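Local coordinates for serine-rich Repeat Adhesion Glycoprotein (Srr1) (Streptococcus agalactiae, PDB 4MBO) that binds fibrinogen as a surface adhesion glycoprotein of the bacterium, probably helping it attach to host tissue, at residues A[162-165]-A[170-173]. Sequence-based numbering, arbitrary orientation.
Sequences SVTE and KTNV
E165 and K170 face each other near the turn of a β-hairpin and form a salt bridge, K170 NZ lying 2.9 Å from E165 OE2. NZ arrives from above the carboxylate plane, 56° out of it. Two bends bring the charges together: the glutamate turns at chi2, while the lysine runs extended until a kink at chi4. The lysine chain slants across the glutamate, CB lying 3.6 Å from E165 OE1 and its later atoms nearing OE2. K170 NZ also donates to H166 O in the turn, which probably steadies the ammonium group.

Four backbone hydrogen bonds establish the antiparallel register: S162 and V173, then T164 and T171, are the hydrogen-bonded pairs. The straightest is T164 N to T171 O, 2.9 Å long with 175° at the hydrogen. Between these pairs, the CA of N172 lies 3.1 Å from S162 O in a CA-H...O contact.

T164 and T171 are neighbours on one face of the hairpin, with T164 CB 3.6 Å from T171 OG1. Their hydroxyls are spoken for by strand 309-316: T164 OG1 bonds to G309 O, and T171 OG1 to S310 OG. On the other face, V163 CG2 lies 3.9 Å from N172 CB. With the asparagine's chi1 at 69°, CG is tucked over the backbone, flanked by N and C, and the amide is carried off from strand 162-165 to bond N194 OD1 through ND2 and E196 N through OD1.

Strand 162-165 thus pairs with the start of the long strand 169-181, whose other edge is bonded to strand 186-202. The S162, T164, T171 and V173 face packs toward strands 295-302 and 309-316 of a second antiparallel sheet, while V163 and N172 touch side chains of strand 186-202.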
ATOM      1  N   SER A 162      14.124   9.908   6.954  0.70 18.15           N
ATOM      2  CA  SER A 162      14.867  10.448   8.080  0.70 19.16           C
ATOM      3  C   SER A 162      16.252  10.716   7.533  0.70 19.30           C
ATOM      4  O   SER A 162      16.816   9.857   6.852  0.70 19.60           O
ATOM      5  CB  SER A 162      14.985   9.430   9.205  0.70 20.82           C
ATOM      6  OG  SER A 162      13.741   9.217   9.825  0.70 22.28           O
ATOM      7  N   VAL A 163      16.814  11.879   7.861  1.00 19.17           N
ATOM      8  CA  VAL A 163      18.136  12.278   7.383  1.00 21.19           C
ATOM      9  C   VAL A 163      19.001  12.897   8.479  1.00 21.72           C
ATOM     10  O   VAL A 163      18.522  13.706   9.260  1.00 22.48           O
ATOM     11  CB  VAL A 163      17.983  13.368   6.300  1.00 22.97           C
ATOM     12  CG1 VAL A 163      19.337  13.812   5.749  1.00 25.41           C
ATOM     13  CG2 VAL A 163      17.087  12.898   5.179  1.00 23.85           C
ATOM     14  N   THR A 164      20.269  12.518   8.511  1.00 21.18           N
ATOM     15  CA  THR A 164      21.249  13.117   9.399  1.00 22.02           C
ATOM     16  C   THR A 164      22.386  13.590   8.495  1.00 22.65           C
ATOM     17  O   THR A 164      22.900  12.823   7.676  1.00 21.12           O
ATOM     18  CB  THR A 164      21.800  12.104  10.429  1.00 23.51           C
ATOM     19  OG1 THR A 164      20.749  11.744  11.344  1.00 24.61           O
ATOM     20  CG2 THR A 164      22.954  12.690  11.177  1.00 25.42           C
ATOM     21  N   GLU A 165      22.744  14.870   8.602  1.00 24.11           N
ATOM     22  CA  GLU A 165      23.814  15.439   7.781  1.00 26.03           C
ATOM     23  C   GLU A 165      24.730  16.259   8.676  1.00 26.42           C
ATOM     24  O   GLU A 165      24.494  17.444   8.914  1.00 30.41           O
ATOM     25  CB  GLU A 165      23.258  16.281   6.617  1.00 29.04           C
ATOM     26  CG  GLU A 165      24.320  16.932   5.713  1.00 32.58           C
ATOM     27  CD  GLU A 165      25.163  15.966   4.863  1.00 35.43           C
ATOM     28  OE1 GLU A 165      24.723  14.830   4.569  1.00 36.34           O
ATOM     29  OE2 GLU A 165      26.268  16.377   4.423  1.00 39.01           O
ATOM     30  N   LYS A 170      26.705  11.032   7.966  1.00 18.91           N
ATOM     31  CA  LYS A 170      25.743  11.399   6.936  1.00 18.65           C
ATOM     32  C   LYS A 170      24.987  10.108   6.626  1.00 18.37           C
ATOM     33  O   LYS A 170      25.582   9.121   6.134  1.00 18.55           O
ATOM     34  CB  LYS A 170      26.442  11.919   5.678  1.00 20.57           C
ATOM     35  CG  LYS A 170      27.507  12.956   6.003  1.00 22.19           C
ATOM     36  CD  LYS A 170      28.319  13.358   4.767  1.00 24.64           C
ATOM     37  CE  LYS A 170      29.399  14.367   5.110  1.00 28.15           C
ATOM     38  NZ  LYS A 170      28.846  15.636   5.645  1.00 29.34           N
ATOM     39  N   THR A 171      23.705  10.105   6.945  1.00 17.46           N
ATOM     40  CA  THR A 171      22.884   8.933   6.736  1.00 17.87           C
ATOM     41  C   THR A 171      21.471   9.338   6.356  1.00 17.06           C
ATOM     42  O   THR A 171      21.047  10.461   6.609  1.00 17.26           O
ATOM     43  CB  THR A 171      22.816   8.035   7.998  1.00 17.44           C
ATOM     44  OG1 THR A 171      22.311   8.798   9.101  1.00 18.26           O
ATOM     45  CG2 THR A 171      24.166   7.488   8.403  1.00 18.99           C
ATOM     46  N   ASN A 172      20.745   8.436   5.709  1.00 15.32           N
ATOM     47  CA  ASN A 172      19.324   8.646   5.446  1.00 16.14           C
ATOM     48  C   ASN A 172      18.644   7.304   5.202  1.00 15.59           C
ATOM     49  O   ASN A 172      19.230   6.416   4.633  1.00 15.28           O
ATOM     50  CB  ASN A 172      19.023   9.659   4.330  1.00 15.97           C
ATOM     51  CG  ASN A 172      19.418   9.189   2.942  1.00 17.13           C
ATOM     52  OD1 ASN A 172      18.562   8.728   2.198  1.00 16.93           O
ATOM     53  ND2 ASN A 172      20.698   9.326   2.590  1.00 17.58           N
ATOM     54  N   VAL A 173      17.393   7.176   5.657  1.00 14.54           N
ATOM     55  CA  VAL A 173      16.670   5.910   5.626  1.00 14.34           C
ATOM     56  C   VAL A 173      15.167   6.142   5.681  1.00 14.54           C
ATOM     57  O   VAL A 173      14.686   7.179   6.197  1.00 15.39           O
ATOM     58  CB  VAL A 173      17.132   5.026   6.841  1.00 14.19           C
ATOM     59  CG1 VAL A 173      16.585   5.605   8.156  1.00 14.50           C
ATOM     60  CG2 VAL A 173      16.737   3.557   6.699  1.00 14.33           C
TER